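Local structure of envelope polyprotein (Puumala orthohantavirus, 5FXU) at residues 33-38 / 321-326; 97-102 / 126-131; 241-246 / 253-258. The protein forms the ectodomain of the Gn envelope glycoprotein, part of the antigenic surface of the virus, and probably works with its partner glycoprotein in cell entry. All blocks are in the same frame, centred on the assembly; numbering follows the deposited sequence.

In the fold
Leaving strand 19-30, the chain turns at 33-38, and contact 1 is completed only at 321-326, so it spans most of the Gn head and encloses the other two. Within that span contact 2 comes first, setting the loop 97-102 against strand 120-130. It is complete before contact 3 begins, where strand 237-243 meets helix 249-260 only a few residues further on; the two follow in series without crossing. Contacts 1 and 3 lie on opposite sides of the chain's centre, about 28 Å apart between centres, while contacts 2 and 3 are about 19 Å apart between centres. All three reach the same connected system of strands, two through loops and one through a helix.

Contact 1: 33-38 / 321-326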
ATOM      1  N   GLN A  33      -0.064  12.933  17.801  1.00 58.67           N
ATOM      2  CA  GLN A  33       0.708  11.736  18.117  1.00 59.22           C
ATOM      3  C   GLN A  33       1.306  10.984  16.940  1.00 57.91           C
ATOM      4  O   GLN A  33       2.178  10.143  17.150  1.00 61.34           O
ATOM      5  CB  GLN A  33      -0.128  10.794  18.976  1.00 61.23           C
ATOM      6  CG  GLN A  33      -0.386  11.352  20.365  1.00 63.56           C
ATOM      7  CD  GLN A  33      -1.252  10.443  21.213  1.00 65.80           C
ATOM      8  OE1 GLN A  33      -1.305   9.219  21.009  1.00 62.69           O
ATOM      9  NE2 GLN A  33      -1.936  11.044  22.196  1.00 68.35           N
ATOM     10  N   VAL A  34       0.868  11.282  15.722  1.00 56.74           N
ATOM     11  CA  VAL A  34       1.274  10.531  14.528  1.00 54.94           C
ATOM     12  C   VAL A  34       2.738  10.738  14.211  1.00 58.26           C
ATOM     13  O   VAL A  34       3.442   9.790  13.847  1.00 54.86           O
ATOM     14  CB  VAL A  34       0.410  10.919  13.305  1.00 53.66           C
ATOM     15  CG1 VAL A  34       0.905  10.279  12.027  1.00 52.66           C
ATOM     16  CG2 VAL A  34      -1.041  10.523  13.534  1.00 53.91           C
ATOM     17  N   GLU A  35       3.205  11.974  14.363  1.00 64.73           N
ATOM     18  CA  GLU A  35       4.614  12.310  14.115  1.00 70.12           C
ATOM     19  C   GLU A  35       5.599  11.605  15.087  1.00 71.90           C
ATOM     20  O   GLU A  35       6.768  11.406  14.751  1.00 73.70           O
ATOM     21  CB  GLU A  35       4.805  13.849  14.084  1.00 74.23           C
ATOM     22  CG  GLU A  35       4.071  14.584  12.938  1.00 76.66           C
ATOM     23  CD  GLU A  35       2.740  15.252  13.326  1.00 78.40           C
ATOM     24  OE1 GLU A  35       2.023  14.717  14.215  1.00 78.11           O
ATOM     25  OE2 GLU A  35       2.381  16.274  12.688  1.00 73.59           O
ATOM     26  N   SER A  36       5.115  11.196  16.263  1.00 72.57           N
ATOM     27  CA  SER A  36       5.910  10.439  17.246  1.00 74.17           C
ATOM     28  C   SER A  36       5.903   8.917  17.094  1.00 73.80           C
ATOM     29  O   SER A  36       6.652   8.244  17.791  1.00 75.96           O
ATOM     30  CB  SER A  36       5.419  10.763  18.656  1.00 75.61           C
ATOM     31  OG  SER A  36       5.584  12.138  18.913  1.00 79.21           O
ATOM     32  N   LEU A  37       5.057   8.368  16.228  1.00 71.54           N
ATOM     33  CA  LEU A  37       4.858   6.915  16.175  1.00 69.75           C
ATOM     34  C   LEU A  37       6.105   6.157  15.710  1.00 70.16           C
ATOM     35  O   LEU A  37       6.655   6.448  14.658  1.00 69.77           O
ATOM     36  CB  LEU A  37       3.659   6.557  15.284  1.00 68.01           C
ATOM     37  CG  LEU A  37       2.268   6.918  15.809  1.00 68.37           C
ATOM     38  CD1 LEU A  37       1.214   6.458  14.816  1.00 66.91           C
ATOM     39  CD2 LEU A  37       1.989   6.331  17.192  1.00 69.07           C
ATOM     40  N   LYS A  38       6.530   5.183  16.517  1.00 71.18           N
ATOM     41  CA  LYS A  38       7.681   4.322  16.226  1.00 71.61           C
ATOM     42  C   LYS A  38       7.227   2.866  16.360  1.00 67.34           C
ATOM     43  O   LYS A  38       6.561   2.516  17.337  1.00 65.33           O
ATOM     44  CB  LYS A  38       8.817   4.610  17.227  1.00 76.80           C
ATOM     45  CG  LYS A  38      10.218   4.804  16.601  1.00 79.94           C
ATOM     46  CD  LYS A  38      10.847   3.451  16.306  1.00 84.02           C
ATOM     47  CE  LYS A  38      11.594   2.895  17.511  1.00 87.63           C
ATOM     48  NZ  LYS A  38      12.957   3.461  17.731  1.00 90.71           N
ATOM     49  N   TYR A 321       5.805  13.280  -1.848  1.00 34.58           N
ATOM     50  CA  TYR A 321       4.949  12.476  -0.990  1.00 33.77           C
ATOM     51  C   TYR A 321       3.973  13.365  -0.239  1.00 32.31           C
ATOM     52  O   TYR A 321       4.340  14.424   0.245  1.00 32.69           O
ATOM     53  CB  TYR A 321       5.782  11.647   0.002  1.00 34.64           C
ATOM     54  CG  TYR A 321       6.593  10.553  -0.623  1.00 35.70           C
ATOM     55  CD1 TYR A 321       6.022   9.332  -0.892  1.00 35.58           C
ATOM     56  CD2 TYR A 321       7.950  10.733  -0.936  1.00 37.57           C
ATOM     57  CE1 TYR A 321       6.759   8.306  -1.464  1.00 36.52           C
ATOM     58  CE2 TYR A 321       8.707   9.714  -1.513  1.00 38.28           C
ATOM     59  CZ  TYR A 321       8.097   8.494  -1.780  1.00 38.19           C
ATOM     60  OH  TYR A 321       8.788   7.464  -2.377  1.00 38.36           O
ATOM     61  N   ILE A 322       2.740  12.914  -0.144  1.00 31.89           N
ATOM     62  CA  ILE A 322       1.658  13.679   0.453  1.00 33.02           C
ATOM     63  C   ILE A 322       0.976  12.900   1.546  1.00 31.10           C
ATOM     64  O   ILE A 322       0.730  11.733   1.412  1.00 30.15           O
ATOM     65  CB  ILE A 322       0.616  14.084  -0.610  1.00 35.34           C
ATOM     66  CG1 ILE A 322       1.251  15.100  -1.548  1.00 37.52           C
ATOM     67  CG2 ILE A 322      -0.597  14.772   0.009  1.00 35.69           C
ATOM     68  CD1 ILE A 322       1.096  14.683  -2.966  1.00 40.03           C
ATOM     69  N   TRP A 323       0.717  13.585   2.645  1.00 31.18           N
ATOM     70  CA  TRP A 323      -0.115  13.114   3.707  1.00 30.70           C
ATOM     71  C   TRP A 323      -1.279  14.108   3.838  1.00 30.63           C
ATOM     72  O   TRP A 323      -1.058  15.269   4.162  1.00 30.94           O
ATOM     73  CB  TRP A 323       0.702  13.069   5.001  1.00 31.21           C
ATOM     74  CG  TRP A 323      -0.091  12.669   6.192  1.00 31.76           C
ATOM     75  CD1 TRP A 323      -1.074  11.761   6.244  1.00 30.78           C
ATOM     76  CD2 TRP A 323       0.071  13.171   7.513  1.00 33.01           C
ATOM     77  NE1 TRP A 323      -1.551  11.670   7.504  1.00 32.34           N
ATOM     78  CE2 TRP A 323      -0.861  12.530   8.309  1.00 33.13           C
ATOM     79  CE3 TRP A 323       0.940  14.095   8.097  1.00 34.88           C
ATOM     80  CZ2 TRP A 323      -0.973  12.774   9.673  1.00 35.24           C
ATOM     81  CZ3 TRP A 323       0.841  14.344   9.441  1.00 36.78           C
ATOM     82  CH2 TRP A 323      -0.116  13.686  10.223  1.00 36.65           C
ATOM     83  N   ALA A 324      -2.504  13.645   3.591  1.00 29.41           N
ATOM     84  CA  ALA A 324      -3.650  14.526   3.492  1.00 28.62           C
ATOM     85  C   ALA A 324      -4.792  14.110   4.400  1.00 27.98           C
ATOM     86  O   ALA A 324      -5.772  13.531   3.955  1.00 27.38           O
ATOM     87  CB  ALA A 324      -4.103  14.621   2.044  1.00 27.72           C
ATOM     88  N   PRO A 325      -4.663  14.399   5.688  1.00 29.04           N
ATOM     89  CA  PRO A 325      -5.699  13.961   6.610  1.00 29.28           C
ATOM     90  C   PRO A 325      -6.974  14.734   6.393  1.00 30.52           C
ATOM     91  O   PRO A 325      -6.934  15.955   6.228  1.00 31.05           O
ATOM     92  CB  PRO A 325      -5.116  14.248   7.983  1.00 30.59           C
ATOM     93  CG  PRO A 325      -3.914  15.089   7.784  1.00 31.02           C
ATOM     94  CD  PRO A 325      -3.451  14.886   6.380  1.00 30.34           C
ATOM     95  N   GLY A 326      -8.084  14.011   6.347  1.00 31.10           N
ATOM     96  CA  GLY A 326      -9.393  14.593   6.091  1.00 32.01           C
ATOM     97  C   GLY A 326      -9.665  14.892   4.624  1.00 32.19           C
ATOM     98  O   GLY A 326     -10.651  15.521   4.310  1.00 33.77           O
TER
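Carboxylate oxygen OE2 of Glu35 lies at the edge of the Trp323 indole, close to the ring plane and 4.1 Å from CZ3, and it also takes part in a long, weak ion pair with Lys59 NZ. This is a turn packed on a tryptophan that projects from a strand in the beta-rich Gn head. Residues 33-38 make two overlapping turns, tied by Ser36 N to Gln33 O and by Leu37 N to Val34 O, while Trp323 ends the short strand 321-323, which runs between strands 310-313 and 54-64. The carboxylate plane stands 88° to the indole. With OE2 at the ring edge, the polarised C-H groups there should make a mild electrostatic match. A bend at chi2 (100°) turns the carboxylate back toward the indole, and an acid suits this partly exposed edge, with Lys59 as a distant, weak partner.

Val34 supplies the apolar half. Its CG1 stands anti to the backbone N (chi1 174°) and comes within 3.9 Å of Trp323 CZ2, approaching obliquely to the ring, with Trp323 CH2 at 4.0 Å from the same methyl. The two side chains advance from opposite directions. Their backbones stay well apart and the long indole covers the distance, while compact, branched Val34 fits at its far end. Around this pair are both halves of the Cys116-Cys121 disulfide: Trp323 touches each cysteine, and Val34 touches Cys121. The disulfide links strands 107-116 and 120-130 close to Asn117, which lies beside a protein-attached glycan. Leu114 packs on both Val34 and Trp323. Within its own segment the indole is backed by Pro325, whose CD rests 3.8 Å above one ring face, offset toward the rim.

Contact 2: 97-102 / 126-131; sequences LVIETA and FLIGPI
Ile99 and Ile128 share one rotamer: in both, CG1 lies opposite the carbonyl carbon, with chi1 -70° in Ile99 and -59° in Ile128, and an extended chi2 carries CD1 outward. The side chains cross at about a right angle and meet through their terminal methyls, Ile99 CD1 and Ile128 CD1 being 4.1 Å apart. Beta-branched Ile128 suits an extended strand; Ile99 suits its place by the length of its apolar CG1-CD1 arm, which carries a methyl from the turn into the core.

That turn is a type I beta turn, Ile99 to Ala102, closed by Ala102 N to Ile99 O at 3.2 Å. Leu97 O is gripped twice, by Thr101 N (3.0 Å) and by Thr101 OG1 (2.7 Å), from opposite faces of its plane; a short hydroxyl side chain can fold back to do this. Further along, the small Ala102 lets the chains draw together, Ala102 CA lying 6.7 Å from Pro130 CA, and Ala102 O comes to 4.1 Å from Pro130 CG, a van der Waals contact. Gly129, fully extended, leaves room for the proline ring that follows it.

Leu19 of strand 19-30 packs on Ile99, Ala102 and Ile128, and Ile231 of strand 228-234 on Ile99. The loop leads into helix 102-105 and lies on strand 120-130, which pairs antiparallel with 19-30 and 107-116.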
ATOM      1  N   LEU A  97      14.030  -3.227  -4.561  1.00 40.13           N
ATOM      2  CA  LEU A  97      14.676  -4.521  -4.286  1.00 40.33           C
ATOM      3  C   LEU A  97      14.479  -5.117  -2.889  1.00 39.37           C
ATOM      4  O   LEU A  97      14.754  -6.294  -2.687  1.00 40.44           O
ATOM      5  CB  LEU A  97      16.177  -4.491  -4.640  1.00 42.62           C
ATOM      6  CG  LEU A  97      16.525  -3.952  -6.041  1.00 44.45           C
ATOM      7  CD1 LEU A  97      18.025  -4.051  -6.270  1.00 45.14           C
ATOM      8  CD2 LEU A  97      15.766  -4.672  -7.166  1.00 43.90           C
ATOM      9  N   VAL A  98      14.016  -4.335  -1.919  1.00 38.08           N
ATOM     10  CA  VAL A  98      13.968  -4.807  -0.529  1.00 36.85           C
ATOM     11  C   VAL A  98      12.973  -5.963  -0.381  1.00 35.92           C
ATOM     12  O   VAL A  98      13.342  -7.027   0.127  1.00 35.83           O
ATOM     13  CB  VAL A  98      13.678  -3.650   0.440  1.00 36.16           C
ATOM     14  CG1 VAL A  98      13.339  -4.148   1.824  1.00 36.02           C
ATOM     15  CG2 VAL A  98      14.874  -2.718   0.483  1.00 36.88           C
ATOM     16  N   ILE A  99      11.738  -5.759  -0.844  1.00 34.25           N
ATOM     17  CA  ILE A  99      10.747  -6.819  -0.809  1.00 34.34           C
ATOM     18  C   ILE A  99      11.142  -7.945  -1.786  1.00 35.53           C
ATOM     19  O   ILE A  99      11.041  -9.126  -1.449  1.00 35.01           O
ATOM     20  CB  ILE A  99       9.320  -6.300  -1.088  1.00 33.22           C
ATOM     21  CG1 ILE A  99       8.848  -5.459   0.093  1.00 32.63           C
ATOM     22  CG2 ILE A  99       8.351  -7.457  -1.303  1.00 32.88           C
ATOM     23  CD1 ILE A  99       7.638  -4.604  -0.187  1.00 31.87           C
ATOM     24  N   GLU A 100      11.576  -7.572  -2.985  1.00 36.88           N
ATOM     25  CA  GLU A 100      11.884  -8.559  -4.035  1.00 38.22           C
ATOM     26  C   GLU A 100      12.934  -9.563  -3.617  1.00 38.87           C
ATOM     27  O   GLU A 100      12.866 -10.712  -4.016  1.00 38.78           O
ATOM     28  CB  GLU A 100      12.321  -7.875  -5.335  1.00 39.46           C
ATOM     29  CG  GLU A 100      11.247  -6.988  -5.971  1.00 39.99           C
ATOM     30  CD  GLU A 100      11.406  -5.510  -5.628  1.00 41.00           C
ATOM     31  OE1 GLU A 100      11.346  -5.148  -4.413  1.00 40.84           O
ATOM     32  OE2 GLU A 100      11.585  -4.707  -6.570  1.00 41.34           O
ATOM     33  N   THR A 101      13.880  -9.141  -2.783  1.00 39.93           N
ATOM     34  CA  THR A 101      14.976 -10.020  -2.340  1.00 40.97           C
ATOM     35  C   THR A 101      14.906 -10.411  -0.870  1.00 41.81           C
ATOM     36  O   THR A 101      15.860 -11.003  -0.346  1.00 45.52           O
ATOM     37  CB  THR A 101      16.357  -9.386  -2.620  1.00 41.14           C
ATOM     38  OG1 THR A 101      16.515  -8.193  -1.840  1.00 41.43           O
ATOM     39  CG2 THR A 101      16.476  -9.043  -4.082  1.00 41.33           C
ATOM     40  N   ALA A 102      13.779 -10.152  -0.217  1.00 40.62           N
ATOM     41  CA  ALA A 102      13.635 -10.449   1.211  1.00 40.62           C
ATOM     42  C   ALA A 102      13.737 -11.946   1.544  1.00 40.63           C
ATOM     43  O   ALA A 102      14.189 -12.308   2.632  1.00 42.21           O
ATOM     44  CB  ALA A 102      12.339  -9.867   1.757  1.00 39.15           C
ATOM     45  N   PHE A 126       1.661  -3.286   8.431  1.00 29.32           N
ATOM     46  CA  PHE A 126       1.956  -4.360   7.489  1.00 29.60           C
ATOM     47  C   PHE A 126       3.217  -5.074   7.945  1.00 30.45           C
ATOM     48  O   PHE A 126       4.216  -4.422   8.265  1.00 30.77           O
ATOM     49  CB  PHE A 126       2.202  -3.791   6.096  1.00 28.40           C
ATOM     50  CG  PHE A 126       0.970  -3.217   5.459  1.00 28.42           C
ATOM     51  CD1 PHE A 126       0.621  -1.864   5.652  1.00 28.89           C
ATOM     52  CD2 PHE A 126       0.139  -4.005   4.674  1.00 28.26           C
ATOM     53  CE1 PHE A 126      -0.535  -1.324   5.076  1.00 27.96           C
ATOM     54  CE2 PHE A 126      -1.025  -3.471   4.111  1.00 28.79           C
ATOM     55  CZ  PHE A 126      -1.360  -2.125   4.317  1.00 27.89           C
ATOM     56  N   LEU A 127       3.185  -6.409   7.942  1.00 30.80           N
ATOM     57  CA  LEU A 127       4.363  -7.228   8.257  1.00 30.38           C
ATOM     58  C   LEU A 127       4.584  -8.196   7.141  1.00 29.71           C
ATOM     59  O   LEU A 127       3.688  -8.961   6.792  1.00 28.55           O
ATOM     60  CB  LEU A 127       4.105  -7.968   9.541  1.00 31.44           C
ATOM     61  CG  LEU A 127       5.201  -8.890  10.042  1.00 31.87           C
ATOM     62  CD1 LEU A 127       6.416  -8.090  10.452  1.00 32.31           C
ATOM     63  CD2 LEU A 127       4.683  -9.685  11.228  1.00 32.94           C
ATOM     64  N   ILE A 128       5.773  -8.137   6.555  1.00 30.22           N
ATOM     65  CA  ILE A 128       6.166  -8.995   5.428  1.00 29.80           C
ATOM     66  C   ILE A 128       7.487  -9.636   5.773  1.00 30.32           C
ATOM     67  O   ILE A 128       8.394  -8.971   6.249  1.00 30.53           O
ATOM     68  CB  ILE A 128       6.400  -8.165   4.174  1.00 30.43           C
ATOM     69  CG1 ILE A 128       5.122  -7.407   3.806  1.00 30.75           C
ATOM     70  CG2 ILE A 128       6.810  -9.038   2.993  1.00 30.73           C
ATOM     71  CD1 ILE A 128       5.353  -6.296   2.802  1.00 30.23           C
ATOM     72  N   GLY A 129       7.625 -10.923   5.508  1.00 30.58           N
ATOM     73  CA  GLY A 129       8.881 -11.570   5.789  1.00 31.34           C
ATOM     74  C   GLY A 129       9.042 -12.979   5.288  1.00 31.46           C
ATOM     75  O   GLY A 129       8.157 -13.538   4.661  1.00 31.02           O
ATOM     76  N   PRO A 130      10.199 -13.571   5.560  1.00 33.17           N
ATOM     77  CA  PRO A 130      10.456 -14.908   4.985  1.00 33.83           C
ATOM     78  C   PRO A 130       9.582 -15.981   5.605  1.00 34.73           C
ATOM     79  O   PRO A 130       9.204 -15.906   6.790  1.00 33.97           O
ATOM     80  CB  PRO A 130      11.938 -15.152   5.259  1.00 34.29           C
ATOM     81  CG  PRO A 130      12.446 -13.924   5.929  1.00 35.21           C
ATOM     82  CD  PRO A 130      11.296 -13.110   6.424  1.00 33.85           C
ATOM     83  N   ILE A 131       9.263 -16.980   4.799  1.00 36.78           N
ATOM     84  CA  ILE A 131       8.421 -18.079   5.255  1.00 39.67           C
ATOM     85  C   ILE A 131       9.080 -18.867   6.411  1.00 38.45           C
ATOM     86  O   ILE A 131       8.363 -19.444   7.206  1.00 37.55           O
ATOM     87  CB  ILE A 131       7.981 -18.963   4.066  1.00 42.81           C
ATOM     88  CG1 ILE A 131       7.088 -18.124   3.133  1.00 45.32           C
ATOM     89  CG2 ILE A 131       7.177 -20.172   4.532  1.00 44.11           C
ATOM     90  CD1 ILE A 131       6.793 -18.715   1.766  1.00 46.87           C
TER

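Contact 3: 241-246 / 253-258; sequences LYIPTL and EVLSRM
Ile243 reaches Leu255 and Val254 with its two branches. Its CG2 methyl, anti to the backbone N, comes to 3.5 Å from Leu255 CG and 3.7 Å from Leu255 CD2, a snug fit in which the two chains slide past each other in opposite directions. Its other branch, with CG1 anti to the carbonyl carbon (chi1 -52°), is bent at chi2 (-68°), which brings CD1 to Val254, 3.9 Å from CB. One forked residue thus serves two consecutive helix positions. Val254, short and branched close to the backbone, lets the helix approach the strand, and its CG2 also meets Leu241 CD2 at 4.4 Å.

The setting is a helix laid on a beta-sheet: strand 237-243 runs through a short loop into helix 249-260, and the axes of the two segments pass 10.0 Å apart. Ile243 and Val254 both touch the Cys193-Cys232 disulfide, at Cys232 and Cys193 respectively, while Met258 packs on Tyr230 and Trp345.

At the strand's end, the peptide bond before Pro244 is cis, and the chain bends sharply there. The proline ring, rigid and apolar, sets CB 3.7 Å from Leu255 CD1. Just beyond it Thr245 OG1 donates to Tyr242 O at 2.6 Å, approaching from above the carbonyl plane, and Thr245 N hydrogen-bonds to Ser251 OG early in the helix.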
ATOM      1  N   LEU A 241       5.046  -9.889  -6.775  1.00 35.26           N
ATOM      2  CA  LEU A 241       4.510  -9.628  -8.105  1.00 34.51           C
ATOM      3  C   LEU A 241       4.780  -8.150  -8.431  1.00 33.00           C
ATOM      4  O   LEU A 241       4.392  -7.268  -7.676  1.00 31.99           O
ATOM      5  CB  LEU A 241       3.025  -9.911  -8.073  1.00 34.76           C
ATOM      6  CG  LEU A 241       2.180  -9.424  -9.237  1.00 35.63           C
ATOM      7  CD1 LEU A 241       2.597 -10.101 -10.539  1.00 36.83           C
ATOM      8  CD2 LEU A 241       0.719  -9.695  -8.915  1.00 35.20           C
ATOM      9  N   TYR A 242       5.512  -7.916  -9.513  1.00 32.51           N
ATOM     10  CA  TYR A 242       5.882  -6.604  -9.983  1.00 32.63           C
ATOM     11  C   TYR A 242       4.756  -6.051 -10.873  1.00 32.84           C
ATOM     12  O   TYR A 242       4.294  -6.724 -11.789  1.00 32.53           O
ATOM     13  CB  TYR A 242       7.187  -6.723 -10.765  1.00 33.45           C
ATOM     14  CG  TYR A 242       7.789  -5.417 -11.266  1.00 35.21           C
ATOM     15  CD1 TYR A 242       7.297  -4.774 -12.421  1.00 36.07           C
ATOM     16  CD2 TYR A 242       8.894  -4.830 -10.611  1.00 35.49           C
ATOM     17  CE1 TYR A 242       7.864  -3.584 -12.878  1.00 36.84           C
ATOM     18  CE2 TYR A 242       9.475  -3.658 -11.082  1.00 36.40           C
ATOM     19  CZ  TYR A 242       8.963  -3.049 -12.213  1.00 37.50           C
ATOM     20  OH  TYR A 242       9.534  -1.895 -12.664  1.00 40.38           O
ATOM     21  N   ILE A 243       4.317  -4.825 -10.603  1.00 33.34           N
ATOM     22  CA  ILE A 243       3.273  -4.155 -11.408  1.00 34.38           C
ATOM     23  C   ILE A 243       3.892  -2.899 -12.012  1.00 34.48           C
ATOM     24  O   ILE A 243       4.334  -2.046 -11.261  1.00 34.75           O
ATOM     25  CB  ILE A 243       2.056  -3.725 -10.551  1.00 34.57           C
ATOM     26  CG1 ILE A 243       1.501  -4.882  -9.708  1.00 34.11           C
ATOM     27  CG2 ILE A 243       0.984  -3.069 -11.413  1.00 35.50           C
ATOM     28  CD1 ILE A 243       0.856  -5.988 -10.493  1.00 35.61           C
ATOM     29  N   PRO A 244       3.932  -2.756 -13.342  1.00 37.33           N
ATOM     30  CA  PRO A 244       3.370  -3.738 -14.307  1.00 38.57           C
ATOM     31  C   PRO A 244       4.349  -4.737 -14.875  1.00 38.34           C
ATOM     32  O   PRO A 244       5.469  -4.391 -15.159  1.00 38.95           O
ATOM     33  CB  PRO A 244       2.826  -2.854 -15.425  1.00 39.11           C
ATOM     34  CG  PRO A 244       3.642  -1.627 -15.363  1.00 39.35           C
ATOM     35  CD  PRO A 244       4.314  -1.505 -14.020  1.00 37.57           C
ATOM     36  N   THR A 245       3.927  -5.988 -14.951  1.00 39.39           N
ATOM     37  CA  THR A 245       4.597  -7.003 -15.738  1.00 41.17           C
ATOM     38  C   THR A 245       3.652  -7.233 -16.935  1.00 44.77           C
ATOM     39  O   THR A 245       2.561  -7.776 -16.787  1.00 43.57           O
ATOM     40  CB  THR A 245       4.832  -8.259 -14.899  1.00 38.98           C
ATOM     41  OG1 THR A 245       5.559  -7.924 -13.713  1.00 37.47           O
ATOM     42  CG2 THR A 245       5.648  -9.308 -15.710  1.00 39.31           C
ATOM     43  N   LEU A 246       4.061  -6.792 -18.117  1.00 51.83           N
ATOM     44  CA  LEU A 246       3.099  -6.577 -19.229  1.00 57.63           C
ATOM     45  C   LEU A 246       2.339  -7.801 -19.727  1.00 57.74           C
ATOM     46  O   LEU A 246       1.146  -7.692 -20.050  1.00 57.25           O
ATOM     47  CB  LEU A 246       3.798  -5.958 -20.431  1.00 62.02           C
ATOM     48  CG  LEU A 246       4.293  -4.542 -20.395  1.00 63.74           C
ATOM     49  CD1 LEU A 246       3.330  -3.669 -19.629  1.00 63.68           C
ATOM     50  CD2 LEU A 246       5.716  -4.401 -19.871  1.00 64.35           C
ATOM     51  N   GLU A 253      -4.741  -7.866 -14.116  1.00 33.01           N
ATOM     52  CA  GLU A 253      -5.862  -7.845 -13.213  1.00 33.58           C
ATOM     53  C   GLU A 253      -5.740  -6.841 -12.093  1.00 32.30           C
ATOM     54  O   GLU A 253      -6.735  -6.184 -11.744  1.00 32.36           O
ATOM     55  CB  GLU A 253      -6.113  -9.242 -12.659  1.00 34.95           C
ATOM     56  CG  GLU A 253      -6.838 -10.093 -13.668  1.00 37.28           C
ATOM     57  CD  GLU A 253      -7.216 -11.439 -13.129  1.00 40.18           C
ATOM     58  OE1 GLU A 253      -6.705 -11.868 -12.052  1.00 40.00           O
ATOM     59  OE2 GLU A 253      -8.040 -12.064 -13.829  1.00 44.02           O
ATOM     60  N   VAL A 254      -4.538  -6.709 -11.533  1.00 30.66           N
ATOM     61  CA  VAL A 254      -4.326  -5.783 -10.444  1.00 29.27           C
ATOM     62  C   VAL A 254      -4.453  -4.356 -10.963  1.00 30.40           C
ATOM     63  O   VAL A 254      -5.072  -3.510 -10.321  1.00 28.06           O
ATOM     64  CB  VAL A 254      -2.969  -5.984  -9.769  1.00 28.52           C
ATOM     65  CG1 VAL A 254      -2.676  -4.853  -8.794  1.00 27.98           C
ATOM     66  CG2 VAL A 254      -2.926  -7.320  -9.025  1.00 28.23           C
ATOM     67  N   LEU A 255      -3.858  -4.090 -12.123  1.00 32.03           N
ATOM     68  CA  LEU A 255      -3.930  -2.767 -12.692  1.00 33.86           C
ATOM     69  C   LEU A 255      -5.351  -2.357 -13.002  1.00 33.75           C
ATOM     70  O   LEU A 255      -5.687  -1.203 -12.772  1.00 31.27           O
ATOM     71  CB  LEU A 255      -3.099  -2.630 -13.960  1.00 37.09           C
ATOM     72  CG  LEU A 255      -1.628  -2.375 -13.709  1.00 38.66           C
ATOM     73  CD1 LEU A 255      -0.866  -2.754 -14.965  1.00 41.36           C
ATOM     74  CD2 LEU A 255      -1.350  -0.925 -13.341  1.00 39.60           C
ATOM     75  N   SER A 256      -6.151  -3.270 -13.566  1.00 34.51           N
ATOM     76  CA  SER A 256      -7.540  -2.943 -13.869  1.00 36.80           C
ATOM     77  C   SER A 256      -8.345  -2.648 -12.582  1.00 36.01           C
ATOM     78  O   SER A 256      -9.014  -1.619 -12.518  1.00 34.94           O
ATOM     79  CB  SER A 256      -8.184  -3.962 -14.806  1.00 37.69           C
ATOM     80  OG  SER A 256      -8.084  -5.221 -14.257  1.00 40.77           O
ATOM     81  N   ARG A 257      -8.193  -3.477 -11.548  1.00 36.82           N
ATOM     82  CA  ARG A 257      -8.861  -3.209 -10.271  1.00 38.62           C
ATOM     83  C   ARG A 257      -8.361  -1.892  -9.646  1.00 36.44           C
ATOM     84  O   ARG A 257      -9.154  -1.159  -9.076  1.00 35.63           O
ATOM     85  CB  ARG A 257      -8.739  -4.368  -9.303  1.00 42.24           C
ATOM     86  CG  ARG A 257      -9.276  -5.691  -9.816  1.00 47.97           C
ATOM     87  CD  ARG A 257     -10.646  -6.108  -9.298  1.00 52.27           C
ATOM     88  NE  ARG A 257     -11.358  -7.253  -9.939  1.00 57.84           N
ATOM     89  CZ  ARG A 257     -11.059  -7.939 -11.071  1.00 61.59           C
ATOM     90  NH1 ARG A 257      -9.950  -7.757 -11.827  1.00 61.03           N
ATOM     91  NH2 ARG A 257     -11.921  -8.893 -11.464  1.00 62.56           N
ATOM     92  N   MET A 258      -7.071  -1.576  -9.784  1.00 34.17           N
ATOM     93  CA  MET A 258      -6.564  -0.273  -9.352  1.00 33.14           C
ATOM     94  C   MET A 258      -7.226   0.864 -10.110  1.00 32.74           C
ATOM     95  O   MET A 258      -7.580   1.866  -9.517  1.00 32.15           O
ATOM     96  CB  MET A 258      -5.041  -0.155  -9.506  1.00 32.53           C
ATOM     97  CG  MET A 258      -4.247  -0.860  -8.416  1.00 31.75           C
ATOM     98  SD  MET A 258      -2.467  -0.835  -8.731  1.00 30.89           S
ATOM     99  CE  MET A 258      -1.848  -1.616  -7.249  1.00 30.93           C
TER